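Local structure of carbohydrate binding family 6 (Clostridium thermocellum, 5A8C) at residues A[278-284]-A[300-306]; A[234-238]-A[266-270]; A[69-73]-A[85-91]. The protein hydrolyses alpha-L-arabinofuranosyl linkages (EC 3.2.1.55) as a glycoside hydrolase of family 43 built on a five-bladed beta-propeller. The contacts are given in a common frame with arbitrary orientation. Numbering follows the deposited sequence.

Contact 1: residues A[278-284]-A[300-306]; sequences WYVVYHN and NVCIDQM
Neighbouring antiparallel strands show how a twisted sheet fills its two faces differently. Extended segments 278-284 and 300-306 run at 146° to each other, 4.1 Å apart at their closest. V280 with D304, Y282 with C302 and N284 with N300 are hydrogen-bonded pairs; V281 with I303 is a non-hydrogen-bonded one. Typical bonds are D304 N to V280 O (3.0 Å) and C302 N to Y282 O (2.8 Å).

On the face bearing V280, Y282, C302 and D304, the ring of Y282 (chi1 p) swings across to the second strand. The CB of C302 rests over this ring, 3.5 Å from its centroid, while D304 meets the ring edge, Y282 OH donating to D304 OD2 at 2.6 Å. M306, t at chi1 and chi2, fills the hollow between W278 and V280: M306 SD is 3.7 Å from V280 CG2, and M306 CE is 4.1 Å from W278 CB. At the other end N300 ND2 makes a weak 2.9 Å bond to N284 OD1, although N284 ND2 binds P260 and N300 OD1 binds V287.

On the reverse face I303 CG1 abuts V281 CG1 at 3.8 Å, a ridge that packs against strand 48-56, I303 on L49 and V281 on I51. Y279 CB flanks it, 4.0 Å from I303 CG1. With strand 270-274 the pair forms one twisted antiparallel blade of the five-bladed propeller.

Contact 2: residues A[234-238]-A[266-270]; sequences ASKIE and NNHHA. With CA (calcium ion), chain B.
I237 (m at both chi angles) lays its CG2 methyl flat over the imidazole of H269 (chi1 p), 3.5 Å from the ring centroid and 7° off its normal, a CH-pi contact. I237 CD1 meanwhile lies 3.6 Å from N267 O. The segments form no strand pairing: strand begins at I237 in 234-238, while N267 and H268 belong to a loop, and the nearest CA atoms, those of S235 and N267, are 6.2 Å apart. N267 (chi1 t) instead reaches across, ND2 donating almost linearly to S235 O at 3.1 Å. Water 2 bridges S235 OG (2.9 Å) and N267 N (3.0 Å). S235 OG also bonds S228, and H269 NE2 bonds S225.

H268 turns away from 234-238, and its NE2 binds calcium at 2.5 Å. Water 3, hydrogen-bonded to H269 O at 2.8 Å, is another calcium ligand, and H268 ND1 bonds a Tris molecule. The loop thus joins two propeller blades and presents a metal-binding histidine at the central calcium site, as in other family 43 enzymes.

Contact 3: residues A[69-73]-A[85-91]; sequences PDITC and HGEVFNA
A hairpin can absorb extra residues without losing its hydrogen bonds, and the pairing of 69-73 with 85-91 illustrates how. The strands run antiparallel, at 142°, with axes 4.5 Å apart at their closest.

P69, just ahead of its strand, accepts a bond at O from A91 N (3.1 Å). D70 forms a non-hydrogen-bonded pair with N90, CA to CA 4.2 Å; the close pairing brings D70 CB to 3.0 Å from F89 O, and chi1 p sets the carboxylate's direction. D70 OD2 is 2.7 Å from water 8, which accepts from N90 ND2, and 2.8 Å from water 9. Water 9 donates also to E87 OE1, which probably eases the approach of the like charges, D70 OD2 and E87 OE1, 4.5 Å apart.

I71 N donates to F89 O (2.9 Å) and I71 O accepts from V88 N (2.8 Å), so V88 and F89 together lie opposite I71 as a beta bulge, V88 taking a helix-like psi near -7°. On the face bearing I71 and F89, I71 CG1 lies at the edge of the F89 ring, 4.2 Å from F89 CD2. T72 pairs with E87, and T72 OG1 donates to E87 OE2 (2.7 Å), which also forms a salt bridge with R35. A second bulge sets H85 and G86 opposite C73: C73 N bonds G86 O (3.0 Å), C73 O accepts from H85 N (2.8 Å), and the positive phi of G86 suits glycine. C73 CB meets V88 CG1 at 3.7 Å.

Strand 83-90 is outermost in its four-stranded blade and leads into helix 91-94, whose N-cap N90 bonds R93 through OD1; strand 48-56 flanks 70-76 on its other edge.

How the contacts relate
The three contacts contrast regular, irregular and non-strand pairing in one propeller. Contacts 1 and 3 each join neighbouring strands within a blade, but the buried pair of contact 1 keeps a constant register and packs both faces, whereas partly buried contact 3 shifts register at its bulges and carries water and charge on one face. Contact 2, also buried, spans two blades with few bonds and supplies a ligand to the metal. It touches contact 1 directly: A270 N lies 2.9 Å from V281 O and H283 NE2 3.0 Å from N266 O, both probable hydrogen bonds. Contact 3 touches neither; its centre lies about 22 Å from that of contact 2, across the chain's centre.

Contact 1: residues A[278-284]-A[300-306]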
ATOM      1  N   TRP A 278      11.295  12.749   2.989  1.00  7.68           N
ATOM      2  CA  TRP A 278      10.226  11.941   2.418  1.00  7.24           C
ATOM      3  C   TRP A 278      10.803  10.804   1.608  1.00  7.03           C
ATOM      4  O   TRP A 278      11.857  10.923   0.991  1.00  7.61           O
ATOM      5  CB  TRP A 278       9.320  12.807   1.541  1.00  8.09           C
ATOM      6  CG  TRP A 278       8.539  13.795   2.336  1.00  8.56           C
ATOM      7  CD1 TRP A 278       8.953  14.980   2.835  1.00  9.51           C
ATOM      8  CD2 TRP A 278       7.194  13.632   2.789  1.00  8.27           C
ATOM      9  NE1 TRP A 278       7.954  15.594   3.555  1.00 10.54           N
ATOM     10  CE2 TRP A 278       6.857  14.783   3.537  1.00  9.83           C
ATOM     11  CE3 TRP A 278       6.216  12.626   2.619  1.00  8.80           C
ATOM     12  CZ2 TRP A 278       5.589  14.953   4.083  1.00 10.52           C
ATOM     13  CZ3 TRP A 278       4.957  12.808   3.162  1.00  9.96           C
ATOM     14  CH2 TRP A 278       4.657  13.958   3.917  1.00 10.65           C
ATOM     15  N   TYR A 279      10.094   9.685   1.614  1.00  6.72           N
ATOM     16  CA  TYR A 279      10.487   8.484   0.910  1.00  6.79           C
ATOM     17  C   TYR A 279       9.304   7.858   0.199  1.00  6.27           C
ATOM     18  O   TYR A 279       8.164   7.921   0.671  1.00  7.21           O
ATOM     19  CB  TYR A 279      11.054   7.440   1.895  1.00  7.59           C
ATOM     20  CG  TYR A 279      12.262   7.961   2.632  1.00  7.96           C
ATOM     21  CD1 TYR A 279      13.532   7.851   2.095  1.00  8.79           C
ATOM     22  CD2 TYR A 279      12.124   8.652   3.819  1.00  8.03           C
ATOM     23  CE1 TYR A 279      14.623   8.443   2.721  1.00  9.38           C
ATOM     24  CE2 TYR A 279      13.198   9.227   4.445  1.00  9.13           C
ATOM     25  CZ  TYR A 279      14.453   9.132   3.905  1.00  9.56           C
ATOM     26  OH  TYR A 279      15.528   9.712   4.506  1.00 11.73           O
ATOM     27  N   VAL A 280       9.594   7.240  -0.931  1.00  6.06           N
ATOM     28  CA  VAL A 280       8.667   6.279  -1.564  1.00  6.20           C
ATOM     29  C   VAL A 280       9.216   4.883  -1.316  1.00  5.99           C
ATOM     30  O   VAL A 280      10.387   4.591  -1.624  1.00  7.18           O
ATOM     31  CB  VAL A 280       8.482   6.553  -3.055  1.00  7.50           C
ATOM     32  CG1 VAL A 280       7.536   5.584  -3.687  1.00  8.89           C
ATOM     33  CG2 VAL A 280       7.923   7.939  -3.285  1.00 10.62           C
ATOM     34  N   VAL A 281       8.385   4.025  -0.728  1.00  5.55           N
ATOM     35  CA  VAL A 281       8.653   2.604  -0.637  1.00  5.61           C
ATOM     36  C   VAL A 281       7.881   1.940  -1.766  1.00  5.05           C
ATOM     37  O   VAL A 281       6.757   2.331  -2.076  1.00  5.67           O
ATOM     38  CB  VAL A 281       8.305   2.043   0.747  1.00  6.73           C
ATOM     39  CG1 VAL A 281       9.287   2.536   1.814  1.00  9.23           C
ATOM     40  CG2 VAL A 281       6.907   2.211   1.181  1.00  8.01           C
ATOM     41  N   TYR A 282       8.480   0.927  -2.386  1.00  5.15           N
ATOM     42  CA  TYR A 282       7.886   0.301  -3.572  1.00  5.08           C
ATOM     43  C   TYR A 282       8.424  -1.076  -3.702  1.00  4.95           C
ATOM     44  O   TYR A 282       9.065  -1.613  -2.748  1.00  5.79           O
ATOM     45  CB  TYR A 282       8.089   1.192  -4.810  1.00  5.74           C
ATOM     46  CG  TYR A 282       9.528   1.459  -5.170  1.00  5.90           C
ATOM     47  CD1 TYR A 282      10.251   2.473  -4.548  1.00  6.78           C
ATOM     48  CD2 TYR A 282      10.151   0.728  -6.166  1.00  6.24           C
ATOM     49  CE1 TYR A 282      11.574   2.744  -4.899  1.00  7.23           C
ATOM     50  CE2 TYR A 282      11.459   1.010  -6.518  1.00  7.19           C
ATOM     51  CZ  TYR A 282      12.141   2.035  -5.920  1.00  7.60           C
ATOM     52  OH  TYR A 282      13.433   2.290  -6.336  1.00  9.57           O
ATOM     53  N   HIS A 283       8.244  -1.734  -4.830  1.00  5.01           N
ATOM     54  CA  HIS A 283       8.852  -3.047  -5.057  1.00  4.96           C
ATOM     55  C   HIS A 283       9.429  -3.164  -6.439  1.00  5.12           C
ATOM     56  O   HIS A 283       9.060  -2.471  -7.401  1.00  5.42           O
ATOM     57  CB  HIS A 283       7.865  -4.230  -4.755  1.00  5.38           C
ATOM     58  CG  HIS A 283       6.688  -4.333  -5.667  1.00  5.04           C
ATOM     59  ND1 HIS A 283       5.409  -4.360  -5.183  1.00  5.27           N
ATOM     60  CD2 HIS A 283       6.647  -4.500  -7.023  1.00  5.29           C
ATOM     61  CE1 HIS A 283       4.628  -4.488  -6.218  1.00  5.49           C
ATOM     62  NE2 HIS A 283       5.317  -4.567  -7.346  1.00  5.44           N
ATOM     63  N   ASN A 284      10.377  -4.112  -6.573  1.00  5.19           N
ATOM     64  CA  ASN A 284      10.825  -4.557  -7.875  1.00  5.38           C
ATOM     65  C   ASN A 284      11.102  -6.042  -7.790  1.00  5.30           C
ATOM     66  O   ASN A 284      10.578  -6.727  -6.906  1.00  5.59           O
ATOM     67  CB  ASN A 284      11.983  -3.707  -8.439  1.00  5.86           C
ATOM     68  CG  ASN A 284      13.316  -3.911  -7.777  1.00  5.89           C
ATOM     69  OD1 ASN A 284      13.425  -4.656  -6.806  1.00  6.80           O
ATOM     70  ND2 ASN A 284      14.318  -3.237  -8.300  1.00  7.45           N
ATOM     71  N   ASN A 300      10.546  -7.861  -4.338  1.00  5.41           N
ATOM     72  CA  ASN A 300      11.248  -7.396  -3.136  1.00  5.63           C
ATOM     73  C   ASN A 300      11.002  -5.917  -2.935  1.00  5.12           C
ATOM     74  O   ASN A 300      10.956  -5.123  -3.894  1.00  5.87           O
ATOM     75  CB  ASN A 300      12.745  -7.712  -3.179  1.00  5.82           C
ATOM     76  CG  ASN A 300      13.424  -7.070  -4.376  1.00  5.74           C
ATOM     77  OD1 ASN A 300      13.512  -7.639  -5.457  1.00  6.26           O
ATOM     78  ND2 ASN A 300      13.919  -5.848  -4.175  1.00  6.52           N
ATOM     79  N   VAL A 301      10.925  -5.525  -1.672  1.00  5.46           N
ATOM     80  CA  VAL A 301      10.749  -4.122  -1.306  1.00  5.51           C
ATOM     81  C   VAL A 301      11.957  -3.292  -1.686  1.00  5.45           C
ATOM     82  O   VAL A 301      13.114  -3.725  -1.654  1.00  6.64           O
ATOM     83  CB  VAL A 301      10.406  -4.020   0.180  1.00  6.19           C
ATOM     84  CG1 VAL A 301      11.541  -4.522   1.078  1.00  6.96           C
ATOM     85  CG2 VAL A 301       9.979  -2.642   0.614  1.00  7.49           C
ATOM     86  N   CYS A 302      11.711  -2.004  -1.970  1.00  6.10           N
ATOM     87  CA  CYS A 302      12.669  -0.969  -2.294  1.00  6.08           C
ATOM     88  C   CYS A 302      12.301   0.326  -1.573  1.00  5.69           C
ATOM     89  O   CYS A 302      11.137   0.533  -1.249  1.00  5.90           O
ATOM     90  CB  CYS A 302      12.736  -0.720  -3.805  1.00  6.71           C
ATOM     91  SG  CYS A 302      13.276  -2.081  -4.835  1.00  7.72           S
ATOM     92  N   ILE A 303      13.265   1.218  -1.461  1.00  6.16           N
ATOM     93  CA  ILE A 303      13.050   2.539  -0.889  1.00  6.18           C
ATOM     94  C   ILE A 303      13.905   3.552  -1.600  1.00  6.34           C
ATOM     95  O   ILE A 303      15.098   3.293  -1.847  1.00  7.57           O
ATOM     96  CB  ILE A 303      13.243   2.537   0.647  1.00  6.87           C
ATOM     97  CG1 ILE A 303      12.840   3.875   1.260  1.00  7.92           C
ATOM     98  CG2 ILE A 303      14.672   2.135   1.038  1.00  8.02           C
ATOM     99  CD1 ILE A 303      12.776   3.839   2.786  1.00  8.83           C
ATOM    100  N   ASP A 304      13.365   4.743  -1.871  1.00  6.59           N
ATOM    101  CA  ASP A 304      14.110   5.860  -2.407  1.00  6.81           C
ATOM    102  C   ASP A 304      13.591   7.166  -1.853  1.00  6.92           C
ATOM    103  O   ASP A 304      12.426   7.243  -1.449  1.00  7.63           O
ATOM    104  CB  ASP A 304      14.174   5.857  -3.947  1.00  7.63           C
ATOM    105  CG  ASP A 304      15.350   4.975  -4.467  1.00  8.08           C
ATOM    106  OD1 ASP A 304      16.515   5.300  -4.109  1.00  9.31           O
ATOM    107  OD2 ASP A 304      15.101   3.987  -5.199  1.00  9.04           O
ATOM    108  N   GLN A 305      14.416   8.170  -1.849  1.00  7.49           N
ATOM    109  CA  GLN A 305      13.991   9.492  -1.417  1.00  7.80           C
ATOM    110  C   GLN A 305      13.055  10.178  -2.416  1.00  7.59           C
ATOM    111  O   GLN A 305      13.174  10.000  -3.640  1.00  9.51           O
ATOM    112  CB  GLN A 305      15.211  10.384  -1.122  1.00  9.97           C
ATOM    113  CG  GLN A 305      14.871  11.583  -0.227  1.00 12.19           C
ATOM    114  CD  GLN A 305      16.069  12.277   0.431  1.00 13.23           C
ATOM    115  OE1 GLN A 305      17.216  11.893   0.285  1.00 16.51           O
ATOM    116  NE2 GLN A 305      15.775  13.311   1.189  1.00 14.85           N
ATOM    117  N   MET A 306      12.151  10.993  -1.876  1.00  7.73           N
ATOM    118  CA  MET A 306      11.173  11.750  -2.660  1.00  8.08           C
ATOM    119  C   MET A 306      11.351  13.225  -2.280  1.00  8.38           C
ATOM    120  O   MET A 306      11.531  13.534  -1.096  1.00  9.76           O
ATOM    121  CB  MET A 306       9.771  11.261  -2.306  1.00  8.17           C
ATOM    122  CG  MET A 306       8.665  11.774  -3.231  1.00  8.74           C
ATOM    123  SD  MET A 306       7.016  11.480  -2.605  1.00  9.87           S
ATOM    124  CE  MET A 306       6.773  12.940  -1.621  1.00 10.40           C
TER
HETATM  125  O   HOH W   1      12.966  14.199   1.152  1.00 11.93           O

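Contact 2: residues A[234-238]-A[266-270]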
ATOM      1  N   ALA A 234       3.765   0.431 -19.483  1.00 10.45           N
ATOM      2  CA  ALA A 234       3.699  -0.290 -18.222  1.00  9.24           C
ATOM      3  C   ALA A 234       3.208   0.603 -17.084  1.00  8.54           C
ATOM      4  O   ALA A 234       3.339   1.829 -17.116  1.00 10.21           O
ATOM      5  CB  ALA A 234       5.052  -0.875 -17.921  1.00 10.90           C
ATOM      6  N   SER A 235       2.671  -0.015 -16.038  1.00  7.34           N
ATOM      7  CA  SER A 235       2.122   0.694 -14.904  1.00  6.56           C
ATOM      8  C   SER A 235       3.155   1.622 -14.245  1.00  5.68           C
ATOM      9  O   SER A 235       4.288   1.208 -13.965  1.00  6.65           O
ATOM     10  CB  SER A 235       1.647  -0.326 -13.886  1.00  6.57           C
ATOM     11  OG  SER A 235       1.115   0.269 -12.713  1.00  6.88           O
ATOM     12  N   LYS A 236       2.733   2.842 -13.964  1.00  6.10           N
ATOM     13  CA  LYS A 236       3.524   3.844 -13.248  1.00  5.68           C
ATOM     14  C   LYS A 236       2.790   4.257 -11.997  1.00  5.68           C
ATOM     15  O   LYS A 236       1.540   4.162 -11.952  1.00  6.71           O
ATOM     16  CB  LYS A 236       3.872   5.021 -14.126  1.00  6.43           C
ATOM     17  CG  LYS A 236       4.721   4.678 -15.334  1.00  7.22           C
ATOM     18  CD  LYS A 236       5.174   5.837 -16.159  1.00  8.60           C
ATOM     19  CE  LYS A 236       6.038   5.423 -17.342  1.00 11.11           C
ATOM     20  NZ  LYS A 236       6.474   6.579 -18.168  1.00 14.06           N
ATOM     21  N   ILE A 237       3.483   4.810 -11.035  1.00  5.43           N
ATOM     22  CA  ILE A 237       2.857   5.444  -9.881  1.00  5.61           C
ATOM     23  C   ILE A 237       2.606   6.900 -10.265  1.00  5.47           C
ATOM     24  O   ILE A 237       3.557   7.640 -10.551  1.00  6.46           O
ATOM     25  CB  ILE A 237       3.702   5.343  -8.612  1.00  5.88           C
ATOM     26  CG1 ILE A 237       4.126   3.923  -8.303  1.00  6.62           C
ATOM     27  CG2 ILE A 237       2.945   5.992  -7.451  1.00  6.77           C
ATOM     28  CD1 ILE A 237       2.997   2.887  -8.218  1.00  7.00           C
ATOM     29  N   GLU A 238       1.334   7.259 -10.320  1.00  5.96           N
ATOM     30  CA  GLU A 238       0.898   8.581 -10.761  1.00  6.12           C
ATOM     31  C   GLU A 238       0.075   9.211  -9.668  1.00  5.91           C
ATOM     32  O   GLU A 238      -0.200   8.595  -8.638  1.00  6.08           O
ATOM     33  CB  GLU A 238       0.172   8.484 -12.092  1.00  7.50           C
ATOM     34  CG  GLU A 238       0.977   7.631 -13.088  1.00  8.07           C
ATOM     35  CD  GLU A 238       0.549   7.685 -14.537  1.00  8.54           C
ATOM     36  OE1 GLU A 238       0.095   8.759 -15.001  1.00 10.58           O
ATOM     37  OE2 GLU A 238       0.708   6.689 -15.236  1.00  9.49           O
ATOM     38  N   ASN A 266       3.719  -5.338 -12.259  1.00  5.65           N
ATOM     39  CA  ASN A 266       3.057  -4.407 -11.387  1.00  5.59           C
ATOM     40  C   ASN A 266       4.008  -3.586 -10.539  1.00  4.95           C
ATOM     41  O   ASN A 266       5.182  -3.921 -10.295  1.00  5.41           O
ATOM     42  CB  ASN A 266       1.948  -5.071 -10.575  1.00  6.05           C
ATOM     43  CG  ASN A 266       2.397  -6.285  -9.800  1.00  5.65           C
ATOM     44  OD1 ASN A 266       3.559  -6.366  -9.341  1.00  5.91           O
ATOM     45  ND2 ASN A 266       1.520  -7.269  -9.698  1.00  6.53           N
ATOM     46  N   ASN A 267       3.468  -2.463 -10.069  1.00  5.35           N
ATOM     47  CA  ASN A 267       4.201  -1.364  -9.447  1.00  5.28           C
ATOM     48  C   ASN A 267       3.332  -0.870  -8.289  1.00  4.64           C
ATOM     49  O   ASN A 267       2.149  -0.604  -8.538  1.00  5.18           O
ATOM     50  CB  ASN A 267       4.419  -0.290 -10.531  1.00  5.63           C
ATOM     51  CG  ASN A 267       5.485   0.749 -10.265  1.00  6.07           C
ATOM     52  OD1 ASN A 267       6.081   0.839  -9.190  1.00  6.72           O
ATOM     53  ND2 ASN A 267       5.740   1.564 -11.300  1.00  6.29           N
ATOM     54  N   HIS A 268       3.831  -0.844  -7.050  1.00  5.06           N
ATOM     55  CA  HIS A 268       2.978  -0.538  -5.901  1.00  4.93           C
ATOM     56  C   HIS A 268       3.811   0.162  -4.849  1.00  4.70           C
ATOM     57  O   HIS A 268       4.928  -0.234  -4.571  1.00  5.85           O
ATOM     58  CB  HIS A 268       2.418  -1.832  -5.329  1.00  4.90           C
ATOM     59  CG  HIS A 268       1.211  -1.659  -4.418  1.00  4.79           C
ATOM     60  ND1 HIS A 268      -0.002  -2.221  -4.737  1.00  5.19           N
ATOM     61  CD2 HIS A 268       1.031  -1.035  -3.221  1.00  4.69           C
ATOM     62  CE1 HIS A 268      -0.852  -1.914  -3.748  1.00  5.11           C
ATOM     63  NE2 HIS A 268      -0.274  -1.181  -2.843  1.00  5.13           N
ATOM     64  N   HIS A 269       3.280   1.215  -4.276  1.00  4.75           N
ATOM     65  CA  HIS A 269       4.063   2.119  -3.438  1.00  4.87           C
ATOM     66  C   HIS A 269       3.357   2.578  -2.170  1.00  4.59           C
ATOM     67  O   HIS A 269       2.117   2.455  -2.005  1.00  4.93           O
ATOM     68  CB  HIS A 269       4.264   3.417  -4.328  1.00  5.29           C
ATOM     69  CG  HIS A 269       2.999   4.191  -4.449  1.00  5.13           C
ATOM     70  ND1 HIS A 269       1.831   3.627  -4.926  1.00  5.40           N
ATOM     71  CD2 HIS A 269       2.673   5.404  -3.911  1.00  5.60           C
ATOM     72  CE1 HIS A 269       0.852   4.499  -4.697  1.00  5.85           C
ATOM     73  NE2 HIS A 269       1.336   5.610  -4.138  1.00  5.82           N
ATOM     74  N   ALA A 270       4.147   3.267  -1.351  1.00  5.07           N
ATOM     75  CA  ALA A 270       3.625   4.108  -0.262  1.00  5.37           C
ATOM     76  C   ALA A 270       4.566   5.314  -0.177  1.00  5.37           C
ATOM     77  O   ALA A 270       5.740   5.238  -0.486  1.00  6.92           O
ATOM     78  CB  ALA A 270       3.504   3.406   1.055  1.00  6.77           C
TER
HETATM   79 CA    CA B1330      -1.162   0.077  -0.877  1.00  4.78          CA
HETATM   80  O   HOH W   2       0.752  -2.154 -11.243  1.00  6.79           O
HETATM   81  O   HOH W   3      -0.604   1.986  -2.351  1.00  5.07           O
HETATM   82  O   HOH W   4      -3.031  -1.416  -0.274  1.00  5.60           O
HETATM   83  O   HOH W   5      -0.086  -1.813   0.209  1.00  5.47           O
HETATM   84  O   HOH W   6      -3.255   0.840  -1.875  1.00  5.30           O
HETATM   85  O   HOH W   7      -1.992   1.278   0.995  1.00  6.55           O

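Contact 3: residues A[69-73]-A[85-91]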
ATOM      1  N   PRO A  69      -0.347 -15.135   1.761  1.00  6.81           N
ATOM      2  CA  PRO A  69      -1.189 -15.564   2.867  1.00  7.41           C
ATOM      3  C   PRO A  69      -1.039 -14.705   4.101  1.00  6.96           C
ATOM      4  O   PRO A  69      -1.777 -14.858   5.069  1.00  7.82           O
ATOM      5  CB  PRO A  69      -0.737 -17.001   3.103  1.00  8.58           C
ATOM      6  CG  PRO A  69       0.719 -16.987   2.744  1.00  8.98           C
ATOM      7  CD  PRO A  69       0.780 -16.065   1.559  1.00  7.70           C
ATOM      8  N   ASP A  70       0.029 -13.903   4.117  1.00  6.48           N
ATOM      9  CA  ASP A  70       0.480 -13.216   5.315  1.00  6.68           C
ATOM     10  C   ASP A  70       1.211 -11.907   4.929  1.00  6.13           C
ATOM     11  O   ASP A  70       1.434 -11.651   3.754  1.00  6.30           O
ATOM     12  CB  ASP A  70       1.258 -14.185   6.234  1.00  7.94           C
ATOM     13  CG  ASP A  70       2.342 -14.990   5.582  1.00  9.25           C
ATOM     14  OD1 ASP A  70       2.751 -14.656   4.470  1.00 10.09           O
ATOM     15  OD2 ASP A  70       2.827 -15.935   6.256  1.00 12.19           O
ATOM     16  N   ILE A  71       1.523 -11.137   5.974  1.00  6.61           N
ATOM     17  CA  ILE A  71       2.133  -9.810   5.862  0.80  6.48           C
ATOM     18  C   ILE A  71       3.488  -9.838   6.595  1.00  6.20           C
ATOM     19  O   ILE A  71       3.519 -10.137   7.782  1.00  7.61           O
ATOM     20  CB  ILE A  71       1.230  -8.756   6.482  0.80  6.83           C
ATOM     21  CG1 ILE A  71      -0.083  -8.673   5.795  0.80  7.84           C
ATOM     22  CG2 ILE A  71       1.935  -7.407   6.570  0.80  6.73           C
ATOM     23  CD1 ILE A  71       0.017  -8.313   4.394  0.80  8.73           C
ATOM     24  N   THR A  72       4.529  -9.399   5.901  1.00  6.35           N
ATOM     25  CA  THR A  72       5.880  -9.281   6.446  1.00  6.90           C
ATOM     26  C   THR A  72       6.082  -7.901   7.014  1.00  6.72           C
ATOM     27  O   THR A  72       5.589  -6.930   6.442  1.00  7.50           O
ATOM     28  CB  THR A  72       6.904  -9.497   5.275  1.00  8.32           C
ATOM     29  OG1 THR A  72       6.686 -10.754   4.677  1.00 10.20           O
ATOM     30  CG2 THR A  72       8.323  -9.322   5.738  1.00  8.59           C
ATOM     31  N   CYS A  73       6.872  -7.779   8.090  1.00  6.98           N
ATOM     32  CA  CYS A  73       7.230  -6.450   8.603  1.00  6.72           C
ATOM     33  C   CYS A  73       8.737  -6.410   8.812  1.00  6.41           C
ATOM     34  O   CYS A  73       9.331  -7.335   9.414  1.00  7.39           O
ATOM     35  CB  CYS A  73       6.544  -6.202   9.935  1.00  7.98           C
ATOM     36  SG  CYS A  73       6.933  -4.683  10.761  1.00 10.02           S
ATOM     37  N   HIS A  85      11.072  -8.614  11.261  1.00  7.89           N
ATOM     38  CA  HIS A  85      10.101  -8.962  12.287  1.00  8.52           C
ATOM     39  C   HIS A  85       9.226 -10.143  11.917  1.00  8.59           C
ATOM     40  O   HIS A  85       8.254 -10.457  12.634  1.00 10.69           O
ATOM     41  CB  HIS A  85       9.257  -7.759  12.651  1.00  8.45           C
ATOM     42  CG  HIS A  85      10.056  -6.583  13.107  1.00  8.55           C
ATOM     43  ND1 HIS A  85      10.790  -6.580  14.270  1.00  9.70           N
ATOM     44  CD2 HIS A  85      10.283  -5.388  12.536  1.00  9.26           C
ATOM     45  CE1 HIS A  85      11.355  -5.391  14.404  1.00  9.44           C
ATOM     46  NE2 HIS A  85      11.094  -4.645  13.362  1.00  9.74           N
ATOM     47  N   GLY A  86       9.517 -10.815  10.784  1.00  8.50           N
ATOM     48  CA  GLY A  86       8.745 -11.958  10.374  1.00  8.76           C
ATOM     49  C   GLY A  86       7.394 -11.576   9.801  1.00  8.09           C
ATOM     50  O   GLY A  86       7.170 -10.417   9.379  1.00  8.93           O
ATOM     51  N   GLU A  87       6.503 -12.536   9.754  1.00  7.83           N
ATOM     52  CA  GLU A  87       5.160 -12.326   9.300  1.00  8.04           C
ATOM     53  C   GLU A  87       4.299 -12.045  10.507  1.00  8.39           C
ATOM     54  O   GLU A  87       4.149 -12.865  11.377  1.00 11.66           O
ATOM     55  CB  GLU A  87       4.656 -13.464   8.412  1.00  9.62           C
ATOM     56  CG  GLU A  87       5.141 -13.372   6.951  1.00 10.56           C
ATOM     57  CD  GLU A  87       6.624 -13.590   6.830  1.00 10.62           C
ATOM     58  OE1 GLU A  87       7.065 -14.727   7.118  1.00 13.47           O
ATOM     59  OE2 GLU A  87       7.346 -12.675   6.435  1.00 11.53           O
ATOM     60  N   VAL A  88       3.701 -10.851  10.534  1.00  7.40           N
ATOM     61  CA  VAL A  88       2.997 -10.302  11.682  1.00  7.36           C
ATOM     62  C   VAL A  88       1.487 -10.472  11.628  1.00  7.12           C
ATOM     63  O   VAL A  88       0.828 -10.223  12.619  1.00  7.95           O
ATOM     64  CB  VAL A  88       3.368  -8.804  11.876  1.00  7.92           C
ATOM     65  CG1 VAL A  88       4.856  -8.652  12.108  1.00  8.96           C
ATOM     66  CG2 VAL A  88       2.884  -7.947  10.687  1.00  8.28           C
ATOM     67  N   PHE A  89       0.979 -10.953  10.489  1.00  7.14           N
ATOM     68  CA  PHE A  89      -0.427 -11.224  10.300  1.00  6.89           C
ATOM     69  C   PHE A  89      -0.521 -12.336   9.290  1.00  7.22           C
ATOM     70  O   PHE A  89       0.092 -12.252   8.240  1.00  7.70           O
ATOM     71  CB  PHE A  89      -1.218  -9.989   9.774  1.00  7.15           C
ATOM     72  CG  PHE A  89      -2.657 -10.226   9.507  1.00  6.74           C
ATOM     73  CD1 PHE A  89      -3.540 -10.476  10.550  1.00  7.10           C
ATOM     74  CD2 PHE A  89      -3.132 -10.288   8.212  1.00  7.45           C
ATOM     75  CE1 PHE A  89      -4.871 -10.715  10.299  1.00  7.15           C
ATOM     76  CE2 PHE A  89      -4.478 -10.513   7.959  1.00  7.86           C
ATOM     77  CZ  PHE A  89      -5.329 -10.747   9.001  1.00  7.72           C
ATOM     78  N   ASN A  90      -1.405 -13.326   9.575  1.00  7.34           N
ATOM     79  CA  ASN A  90      -1.685 -14.422   8.674  1.00  7.57           C
ATOM     80  C   ASN A  90      -3.195 -14.517   8.577  1.00  7.28           C
ATOM     81  O   ASN A  90      -3.821 -14.688   9.599  1.00  7.95           O
ATOM     82  CB  ASN A  90      -1.043 -15.725   9.204  1.00  9.07           C
ATOM     83  CG  ASN A  90      -1.389 -16.926   8.379  1.00  9.89           C
ATOM     84  OD1 ASN A  90      -2.544 -17.318   8.293  1.00 10.59           O
ATOM     85  ND2 ASN A  90      -0.407 -17.492   7.732  1.00 13.15           N
ATOM     86  N   ALA A  91      -3.759 -14.361   7.393  1.00  7.36           N
ATOM     87  CA  ALA A  91      -5.222 -14.246   7.304  1.00  7.94           C
ATOM     88  C   ALA A  91      -5.952 -15.448   7.857  1.00  8.11           C
ATOM     89  O   ALA A  91      -6.933 -15.304   8.580  1.00  8.72           O
ATOM     90  CB  ALA A  91      -5.627 -13.941   5.892  1.00  8.74           C
TER
HETATM   91  O   HOH W   8       2.341 -16.640   8.793  1.00 15.05           O
HETATM   92  O   HOH W   9       5.442 -16.816   6.772  1.00 18.63           O